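Local atomic coordinates of 1-deoxy-D-xylulose 5-phosphate reductoisomerase (Zymomonas mobilis, PDB entry 1R0K), a protein that catalyses the NADPH-dependent rearrangement and reduction of 1-deoxy-D-xylulose 5-phosphate to 2-C-methyl-D-erythritol 4-phosphate, a step of isoprenoid biosynthesis. Residues A327-A332 against L344-I349; S19-I24 against K50-K55; L146-S151 against F226-I231. All blocks are in the same frame, centred on the assembly; numbering follows the deposited sequence.

Interaction 1 (A327-A332 against L344-I349); sequences AANEIA and LDIAKI
Ala-332 packs against Ile-346 and Ile-349 where helices 321-337 and 345-356, consecutive in the chain, lie side by side as an antiparallel helical hairpin in the C-terminal helical domain. The two helix segments make an angle of 145°, and their axes come within 8.7 Å. At this crossing the first helix presents the small Ala-332, whose CA lies 5.0 Å from the CA of Ile-346.

Ile-346 meets the first helix with both of its branches. From its CB the branch CG2 stands anti to the backbone N and reaches between two residues of that helix: it lies 3.7 Å from Ala-332 CB and 3.6 Å from Asn-329 OD1. The other branch, CG1, passes the backbone oxygen of Ala-332 at a looser 4.0 Å. The chain then runs on extended to CD1 (chi2 169°). The same side chain also touches Val-333 and Phe-336, farther along helix 321-337, and Ile-210 of helix 206-214.

The Asn-329 and Ile-346 side chains meet at a slant. A hydrogen bond from Asn-329 ND2 to Asp-211 OD1 helps to hold the amide, whose own OD1 makes van der Waals contact with CG2. One turn beyond Ile-346, Ile-349 brings its branched carbon up to the same alanine, the two CB atoms of Ala-332 and Ile-349 being 4.0 Å apart.

Interaction 2 (S19-I24 against K50-K55); sequences STLDLI and KRTNAK
Leu-21 reaches from helix 15-25 to the end of helix 42-51, where it meets Thr-52 and Arg-51. The apolar part is a methyl-to-methyl touch: Leu-21 CD2 lies 4.1 Å from Thr-52 CG2, with the two side chains crossing at about a right angle. The threonine also touches Val-33 and Leu-36 of strand 31-38, and Ile-24, a turn after Leu-21, lies on Val-33 as well.

The polar atoms find partners outside the two segments. With chi1 at 63°, Thr-52 OG1 sits between its own backbone N and carbonyl carbon and bonds back to Ala-48 O in the preceding turn, which leaves CG2 as the branch that meets the leucine. Arg-51 approaches more loosely: its NH1 is 4.4 Å from Leu-21 CD1, with the methyl set obliquely to the guanidinium. Its NE forms a salt bridge with Glu-25 OE2, in the last turn of helix 15-25. The arginine thus ties the two helices ionically along the exposed border of the apolar touch.

Backbone bonds close the second helix. Asn-53 leaves helical geometry with phi 54°, and its N makes a weak bond of 3.3 Å to Lys-50 O as part of a Schellman motif, after which the chain heads into strand 56-59.

Helices 15-25 and 42-51, set against strand 31-38 that joins them, are the first alpha-helices of a Rossmann-type beta-alpha-beta fold, in which the loop before helix 15-25 holds Thr-13 and Gly-14, predicted to bind NADPH.

Interaction 3 (L146-S151 against F226-I231); sequences LLPVDS and FHLFQI
Leu-228, on the last turn of helix 216-229, meets Leu-146 and Pro-148 of strand 145-148, the final strand of the parallel nucleotide-binding sheet. The helix segment starts with Phe-226, whose ring atom CD2 lies 4.2 Å above the plane of the His-227 ring, over its centre.

Leu-228 then makes the contact. Its CG is anti to the carbonyl carbon (chi1 -77°), and the fork of two methyls faces the strand. CD1 abuts the proline ring, 3.7 Å from Pro-148 CB. CD2 lies 4.1 Å from the same Pro-148 CB and 3.9 Å from Leu-146 CD2, the two leucines crossing at about a right angle. The fork therefore touches two residues that point to one side of the strand, while Leu-147 between them points away and touches Phe-157 and Trp-276. Pro-148 also touches His-153 and Phe-157 of helix 151-159.

Phe-229 follows; Leu-228 CB sits over one face of its ring, 3.7 Å from the plane and offset toward the rim, and the ring packs on Ile-156, Ile-171 and Phe-160. At Gln-230 the helix ends with phi 49°. Its side chain folds back, NE2 bonding to His-227 O; the bond is modelled at 2.6 Å, shorter than usual, and its exact length is doubtful. Ile-231 leads off against Val-168 and Ile-171 of the mixed sheet.

Both segments belong to the surroundings of the active site: Asp-150 just after the strand, and Glu-221 earlier in the helix, are predicted manganese ligands. Between these two segments the contact is apolar, held by van der Waals contact of the Leu-228 methyls with Pro-148 and Leu-146.

Overall arrangement
Along the chain the three contacts come in the order interaction 2, interaction 3, interaction 1, and none touches another. Interaction 2 belongs to the N-terminal Rossmann-type domain, between its first two helices. Interaction 3 starts from the last strand of that same seven-stranded sheet; its centre is about 26 Å from that of interaction 2, though nearest atoms come to about 6 Å. Interaction 1 lies in the C-terminal helical domain, its centre about 25 Å from that of interaction 3 and about 38 Å from that of interaction 2. Interaction 3 thus joins the edge strand of the cofactor-binding sheet to the helix carrying Glu-221, a predicted metal ligand, while interactions 1 and 2 pack helices within the terminal domains.

Interaction 1 (A327-A332 against L344-I349)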
loop_
_atom_site.group_PDB
_atom_site.type_symbol
_atom_site.label_atom_id
_atom_site.label_comp_id
_atom_site.label_asym_id
_atom_site.label_seq_id
_atom_site.Cartn_x
_atom_site.Cartn_y
_atom_site.Cartn_z
ATOM N N ALA B 327 -9.228 -29.470 12.575
ATOM C CA ALA B 327 -8.987 -30.890 12.808
ATOM C C ALA B 327 -9.846 -31.755 11.892
ATOM O O ALA B 327 -9.358 -32.715 11.304
ATOM C CB ALA B 327 -9.263 -31.241 14.266
ATOM N N ALA B 328 -11.125 -31.423 11.770
ATOM C CA ALA B 328 -12.009 -32.206 10.908
ATOM C C ALA B 328 -11.529 -32.165 9.462
ATOM O O ALA B 328 -11.602 -33.162 8.744
ATOM C CB ALA B 328 -13.434 -31.689 11.001
ATOM N N ASN B 329 -11.038 -31.008 9.029
ATOM C CA ASN B 329 -10.551 -30.875 7.661
ATOM C C ASN B 329 -9.347 -31.789 7.421
ATOM O O ASN B 329 -9.207 -32.375 6.346
ATOM C CB ASN B 329 -10.175 -29.418 7.370
ATOM C CG ASN B 329 -9.812 -29.196 5.919
ATOM O OD1 ASN B 329 -10.632 -29.423 5.020
ATOM N ND2 ASN B 329 -8.580 -28.757 5.675
ATOM N N GLU B 330 -8.477 -31.916 8.419
ATOM C CA GLU B 330 -7.304 -32.781 8.292
ATOM C C GLU B 330 -7.741 -34.207 7.968
ATOM O O GLU B 330 -7.196 -34.848 7.073
ATOM C CB GLU B 330 -6.493 -32.784 9.594
ATOM C CG GLU B 330 -5.753 -31.488 9.877
ATOM C CD GLU B 330 -4.438 -31.375 9.120
ATOM O OE1 GLU B 330 -4.187 -32.189 8.202
ATOM O OE2 GLU B 330 -3.653 -30.459 9.443
ATOM N N ILE B 331 -8.730 -34.694 8.713
ATOM C CA ILE B 331 -9.262 -36.038 8.532
ATOM C C ILE B 331 -9.965 -36.179 7.191
ATOM O O ILE B 331 -9.724 -37.133 6.456
ATOM C CB ILE B 331 -10.276 -36.384 9.659
ATOM C CG1 ILE B 331 -9.551 -36.449 11.001
ATOM C CG2 ILE B 331 -10.966 -37.710 9.369
ATOM C CD1 ILE B 331 -8.558 -37.590 11.092
ATOM N N ALA B 332 -10.834 -35.222 6.879
ATOM C CA ALA B 332 -11.586 -35.254 5.634
ATOM C C ALA B 332 -10.677 -35.244 4.409
ATOM O O ALA B 332 -10.882 -36.018 3.477
ATOM C CB ALA B 332 -12.555 -34.078 5.583
ATOM N N LEU B 344 -16.260 -33.179 -2.810
ATOM C CA LEU B 344 -17.214 -32.316 -2.124
ATOM C C LEU B 344 -17.616 -32.807 -0.743
ATOM O O LEU B 344 -18.247 -32.071 0.020
ATOM C CB LEU B 344 -18.468 -32.115 -2.981
ATOM C CG LEU B 344 -18.232 -31.405 -4.317
ATOM C CD1 LEU B 344 -19.568 -31.210 -5.039
ATOM C CD2 LEU B 344 -17.559 -30.058 -4.076
ATOM N N ASP B 345 -17.257 -34.045 -0.419
ATOM C CA ASP B 345 -17.587 -34.597 0.892
ATOM C C ASP B 345 -16.673 -34.019 1.971
ATOM O O ASP B 345 -16.982 -34.094 3.162
ATOM C CB ASP B 345 -17.463 -36.127 0.899
ATOM C CG ASP B 345 -18.534 -36.813 0.075
ATOM O OD1 ASP B 345 -19.697 -36.367 0.115
ATOM O OD2 ASP B 345 -18.215 -37.812 -0.600
ATOM N N ILE B 346 -15.544 -33.452 1.558
ATOM C CA ILE B 346 -14.609 -32.870 2.512
ATOM C C ILE B 346 -15.300 -31.797 3.342
ATOM O O ILE B 346 -15.361 -31.898 4.570
ATOM C CB ILE B 346 -13.385 -32.257 1.802
ATOM C CG1 ILE B 346 -12.605 -33.358 1.081
ATOM C CG2 ILE B 346 -12.490 -31.555 2.815
ATOM C CD1 ILE B 346 -11.531 -32.851 0.144
ATOM N N ALA B 347 -15.829 -30.774 2.677
ATOM C CA ALA B 347 -16.517 -29.700 3.384
ATOM C C ALA B 347 -17.754 -30.222 4.110
ATOM O O ALA B 347 -18.154 -29.671 5.134
ATOM C CB ALA B 347 -16.912 -28.584 2.410
ATOM N N LYS B 348 -18.372 -31.272 3.579
ATOM C CA LYS B 348 -19.556 -31.825 4.234
ATOM C C LYS B 348 -19.180 -32.475 5.557
ATOM O O LYS B 348 -19.858 -32.281 6.562
ATOM C CB LYS B 348 -20.262 -32.835 3.322
ATOM C CG LYS B 348 -20.941 -32.174 2.131
ATOM C CD LYS B 348 -21.719 -33.166 1.280
ATOM C CE LYS B 348 -22.356 -32.458 0.088
ATOM N NZ LYS B 348 -23.183 -33.377 -0.749
ATOM N N ILE B 349 -18.097 -33.242 5.563
ATOM C CA ILE B 349 -17.648 -33.890 6.788
ATOM C C ILE B 349 -17.273 -32.816 7.801
ATOM O O ILE B 349 -17.587 -32.934 8.989
ATOM C CB ILE B 349 -16.415 -34.795 6.540
ATOM C CG1 ILE B 349 -16.797 -35.979 5.641
ATOM C CG2 ILE B 349 -15.853 -35.291 7.865
ATOM C CD1 ILE B 349 -17.862 -36.877 6.207
#

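Interaction 2 (S19-I24 against K50-K55)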
loop_
_atom_site.group_PDB
_atom_site.type_symbol
_atom_site.label_atom_id
_atom_site.label_comp_id
_atom_site.label_asym_id
_atom_site.label_seq_id
_atom_site.Cartn_x
_atom_site.Cartn_y
_atom_site.Cartn_z
ATOM N N SER B 19 14.321 -20.102 3.247
ATOM C CA SER B 19 14.257 -18.708 2.821
ATOM C C SER B 19 14.731 -17.800 3.947
ATOM O O SER B 19 15.387 -16.783 3.707
ATOM C CB SER B 19 12.826 -18.337 2.427
ATOM O OG SER B 19 12.404 -19.057 1.279
ATOM N N THR B 20 14.403 -18.176 5.178
ATOM C CA THR B 20 14.803 -17.388 6.337
ATOM C C THR B 20 16.321 -17.427 6.499
ATOM O O THR B 20 16.947 -16.397 6.724
ATOM C CB THR B 20 14.134 -17.911 7.628
ATOM O OG1 THR B 20 12.709 -17.859 7.479
ATOM C CG2 THR B 20 14.540 -17.052 8.833
ATOM N N LEU B 21 16.914 -18.613 6.381
ATOM C CA LEU B 21 18.367 -18.738 6.517
ATOM C C LEU B 21 19.097 -17.988 5.406
ATOM O O LEU B 21 20.157 -17.402 5.635
ATOM C CB LEU B 21 18.773 -20.212 6.523
ATOM C CG LEU B 21 18.663 -20.863 7.908
ATOM C CD1 LEU B 21 18.816 -22.361 7.803
ATOM C CD2 LEU B 21 19.726 -20.276 8.816
ATOM N N ASP B 22 18.525 -18.007 4.207
ATOM C CA ASP B 22 19.113 -17.306 3.072
ATOM C C ASP B 22 19.374 -15.855 3.478
ATOM O O ASP B 22 20.479 -15.342 3.310
ATOM C CB ASP B 22 18.157 -17.343 1.872
ATOM C CG ASP B 22 18.729 -16.645 0.642
ATOM O OD1 ASP B 22 19.437 -17.302 -0.151
ATOM O OD2 ASP B 22 18.473 -15.434 0.472
ATOM N N LEU B 23 18.361 -15.200 4.036
ATOM C CA LEU B 23 18.504 -13.806 4.441
ATOM C C LEU B 23 19.444 -13.627 5.626
ATOM O O LEU B 23 20.204 -12.661 5.680
ATOM C CB LEU B 23 17.131 -13.200 4.769
ATOM C CG LEU B 23 16.122 -13.195 3.614
ATOM C CD1 LEU B 23 14.895 -12.369 4.005
ATOM C CD2 LEU B 23 16.770 -12.606 2.370
ATOM N N ILE B 24 19.393 -14.555 6.578
ATOM C CA ILE B 24 20.262 -14.474 7.749
ATOM C C ILE B 24 21.735 -14.613 7.353
ATOM O O ILE B 24 22.585 -13.846 7.800
ATOM C CB ILE B 24 19.922 -15.582 8.780
ATOM C CG1 ILE B 24 18.541 -15.320 9.387
ATOM C CG2 ILE B 24 20.989 -15.624 9.878
ATOM C CD1 ILE B 24 18.044 -16.423 10.298
ATOM N N LYS B 50 26.114 -25.600 11.510
ATOM C CA LYS B 50 27.557 -25.418 11.440
ATOM C C LYS B 50 27.939 -24.164 10.659
ATOM O O LYS B 50 28.865 -23.452 11.039
ATOM C CB LYS B 50 28.215 -26.659 10.822
ATOM C CG LYS B 50 28.142 -27.879 11.730
ATOM C CD LYS B 50 28.930 -29.057 11.188
ATOM C CE LYS B 50 28.283 -29.653 9.960
ATOM N NZ LYS B 50 29.046 -30.849 9.512
ATOM N N ARG B 51 27.221 -23.891 9.575
ATOM C CA ARG B 51 27.496 -22.710 8.764
ATOM C C ARG B 51 27.312 -21.436 9.575
ATOM O O ARG B 51 28.184 -20.566 9.590
ATOM C CB ARG B 51 26.556 -22.634 7.565
ATOM C CG ARG B 51 26.713 -23.721 6.542
ATOM C CD ARG B 51 26.100 -23.264 5.234
ATOM N NE ARG B 51 24.703 -22.862 5.379
ATOM C CZ ARG B 51 23.678 -23.707 5.355
ATOM N NH1 ARG B 51 22.437 -23.255 5.495
ATOM N NH2 ARG B 51 23.892 -25.006 5.179
ATOM N N THR B 52 26.164 -21.333 10.238
ATOM C CA THR B 52 25.829 -20.158 11.036
ATOM C C THR B 52 26.427 -20.167 12.434
ATOM O O THR B 52 26.169 -19.260 13.226
ATOM C CB THR B 52 24.309 -20.007 11.171
ATOM O OG1 THR B 52 23.780 -21.133 11.882
ATOM C CG2 THR B 52 23.663 -19.932 9.788
ATOM N N ASN B 53 27.223 -21.188 12.735
ATOM C CA ASN B 53 27.851 -21.291 14.047
ATOM C C ASN B 53 26.769 -21.194 15.121
ATOM O O ASN B 53 26.931 -20.499 16.125
ATOM C CB ASN B 53 28.866 -20.157 14.226
ATOM C CG ASN B 53 29.723 -20.327 15.463
ATOM O OD1 ASN B 53 30.394 -19.390 15.899
ATOM N ND2 ASN B 53 29.715 -21.527 16.034
ATOM N N ALA B 54 25.660 -21.888 14.889
ATOM C CA ALA B 54 24.541 -21.885 15.825
ATOM C C ALA B 54 24.973 -22.471 17.160
ATOM O O ALA B 54 25.866 -23.317 17.217
ATOM C CB ALA B 54 23.377 -22.686 15.252
ATOM N N LYS B 55 24.335 -22.021 18.235
ATOM C CA LYS B 55 24.668 -22.515 19.562
ATOM C C LYS B 55 24.056 -23.888 19.797
ATOM O O LYS B 55 24.620 -24.716 20.506
ATOM C CB LYS B 55 24.179 -21.538 20.634
ATOM C CG LYS B 55 24.506 -21.984 22.049
ATOM C CD LYS B 55 24.025 -20.983 23.082
ATOM C CE LYS B 55 24.299 -21.486 24.493
ATOM N NZ LYS B 55 23.801 -20.537 25.528
#

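Interaction 3 (L146-S151 against F226-I231)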
loop_
_atom_site.group_PDB
_atom_site.type_symbol
_atom_site.label_atom_id
_atom_site.label_comp_id
_atom_site.label_asym_id
_atom_site.label_seq_id
_atom_site.Cartn_x
_atom_site.Cartn_y
_atom_site.Cartn_z
ATOM N N LEU B 146 4.452 -9.524 17.513
ATOM C CA LEU B 146 4.060 -10.625 16.635
ATOM C C LEU B 146 3.971 -10.168 15.178
ATOM O O LEU B 146 3.191 -9.273 14.846
ATOM C CB LEU B 146 2.707 -11.187 17.085
ATOM C CG LEU B 146 2.256 -12.457 16.373
ATOM C CD1 LEU B 146 3.152 -13.610 16.792
ATOM C CD2 LEU B 146 0.799 -12.750 16.719
ATOM N N LEU B 147 4.770 -10.784 14.311
ATOM C CA LEU B 147 4.780 -10.419 12.901
ATOM C C LEU B 147 4.386 -11.615 12.041
ATOM O O LEU B 147 5.086 -12.625 12.014
ATOM C CB LEU B 147 6.176 -9.925 12.509
ATOM C CG LEU B 147 6.730 -8.810 13.406
ATOM C CD1 LEU B 147 8.220 -8.598 13.129
ATOM C CD2 LEU B 147 5.937 -7.524 13.173
ATOM N N PRO B 148 3.248 -11.516 11.331
ATOM C CA PRO B 148 2.764 -12.603 10.470
ATOM C C PRO B 148 3.647 -12.776 9.237
ATOM O O PRO B 148 3.974 -11.804 8.557
ATOM C CB PRO B 148 1.350 -12.159 10.120
ATOM C CG PRO B 148 1.494 -10.645 10.060
ATOM C CD PRO B 148 2.347 -10.349 11.277
ATOM N N VAL B 149 4.001 -14.025 8.949
ATOM C CA VAL B 149 4.881 -14.349 7.831
ATOM C C VAL B 149 4.213 -14.665 6.494
ATOM O O VAL B 149 4.730 -14.295 5.438
ATOM C CB VAL B 149 5.794 -15.533 8.214
ATOM C CG1 VAL B 149 6.604 -15.999 7.004
ATOM C CG2 VAL B 149 6.726 -15.110 9.343
ATOM N N ASP B 150 3.076 -15.350 6.527
ATOM C CA ASP B 150 2.401 -15.719 5.289
ATOM C C ASP B 150 2.016 -14.520 4.416
ATOM O O ASP B 150 1.714 -13.439 4.916
ATOM C CB ASP B 150 1.197 -16.611 5.604
ATOM C CG ASP B 150 1.616 -17.964 6.174
ATOM O OD1 ASP B 150 2.796 -18.348 5.992
ATOM O OD2 ASP B 150 0.777 -18.651 6.793
ATOM N N SER B 151 2.032 -14.737 3.103
ATOM C CA SER B 151 1.762 -13.695 2.111
ATOM C C SER B 151 0.621 -12.724 2.332
ATOM O O SER B 151 0.827 -11.516 2.279
ATOM C CB SER B 151 1.598 -14.319 0.725
ATOM O OG SER B 151 2.801 -14.942 0.325
ATOM N N PHE B 226 -8.422 -12.675 11.422
ATOM C CA PHE B 226 -9.335 -12.160 12.430
ATOM C C PHE B 226 -8.630 -11.964 13.774
ATOM O O PHE B 226 -8.839 -10.956 14.448
ATOM C CB PHE B 226 -10.518 -13.117 12.592
ATOM C CG PHE B 226 -11.470 -12.727 13.691
ATOM C CD1 PHE B 226 -12.295 -11.611 13.560
ATOM C CD2 PHE B 226 -11.520 -13.452 14.879
ATOM C CE1 PHE B 226 -13.147 -11.223 14.591
ATOM C CE2 PHE B 226 -12.364 -13.071 15.916
ATOM C CZ PHE B 226 -13.171 -11.956 15.766
ATOM N N HIS B 227 -7.796 -12.923 14.163
ATOM C CA HIS B 227 -7.084 -12.827 15.433
ATOM C C HIS B 227 -5.908 -11.867 15.357
ATOM O O HIS B 227 -5.622 -11.156 16.307
ATOM C CB HIS B 227 -6.597 -14.205 15.884
ATOM C CG HIS B 227 -7.682 -15.065 16.449
ATOM N ND1 HIS B 227 -8.251 -16.108 15.747
ATOM C CD2 HIS B 227 -8.323 -15.019 17.641
ATOM C CE1 HIS B 227 -9.194 -16.667 16.485
ATOM N NE2 HIS B 227 -9.258 -16.025 17.638
ATOM N N LEU B 228 -5.230 -11.842 14.217
ATOM C CA LEU B 228 -4.088 -10.954 14.042
ATOM C C LEU B 228 -4.439 -9.475 14.064
ATOM O O LEU B 228 -3.736 -8.673 14.679
ATOM C CB LEU B 228 -3.395 -11.237 12.712
ATOM C CG LEU B 228 -2.498 -12.461 12.585
ATOM C CD1 LEU B 228 -2.210 -12.722 11.109
ATOM C CD2 LEU B 228 -1.212 -12.233 13.364
ATOM N N PHE B 229 -5.521 -9.109 13.392
ATOM C CA PHE B 229 -5.874 -7.710 13.279
ATOM C C PHE B 229 -6.979 -7.169 14.171
ATOM O O PHE B 229 -7.204 -5.964 14.227
ATOM C CB PHE B 229 -6.099 -7.417 11.795
ATOM C CG PHE B 229 -4.915 -7.814 10.951
ATOM C CD1 PHE B 229 -3.703 -7.138 11.083
ATOM C CD2 PHE B 229 -4.966 -8.937 10.135
ATOM C CE1 PHE B 229 -2.553 -7.584 10.422
ATOM C CE2 PHE B 229 -3.823 -9.395 9.467
ATOM C CZ PHE B 229 -2.615 -8.720 9.612
ATOM N N GLN B 230 -7.657 -8.064 14.874
ATOM C CA GLN B 230 -8.677 -7.665 15.836
ATOM C C GLN B 230 -9.740 -6.662 15.393
ATOM O O GLN B 230 -10.091 -5.760 16.152
ATOM C CB GLN B 230 -7.973 -7.125 17.086
ATOM C CG GLN B 230 -6.924 -8.074 17.663
ATOM C CD GLN B 230 -7.525 -9.193 18.501
ATOM O OE1 GLN B 230 -8.000 -8.962 19.614
ATOM N NE2 GLN B 230 -7.507 -10.412 17.969
ATOM N N ILE B 231 -10.242 -6.790 14.172
ATOM C CA ILE B 231 -11.304 -5.895 13.727
ATOM C C ILE B 231 -12.542 -6.763 13.514
ATOM O O ILE B 231 -12.431 -7.976 13.343
ATOM C CB ILE B 231 -10.961 -5.152 12.403
ATOM C CG1 ILE B 231 -10.845 -6.138 11.245
ATOM C CG2 ILE B 231 -9.676 -4.343 12.569
ATOM C CD1 ILE B 231 -10.716 -5.458 9.895
#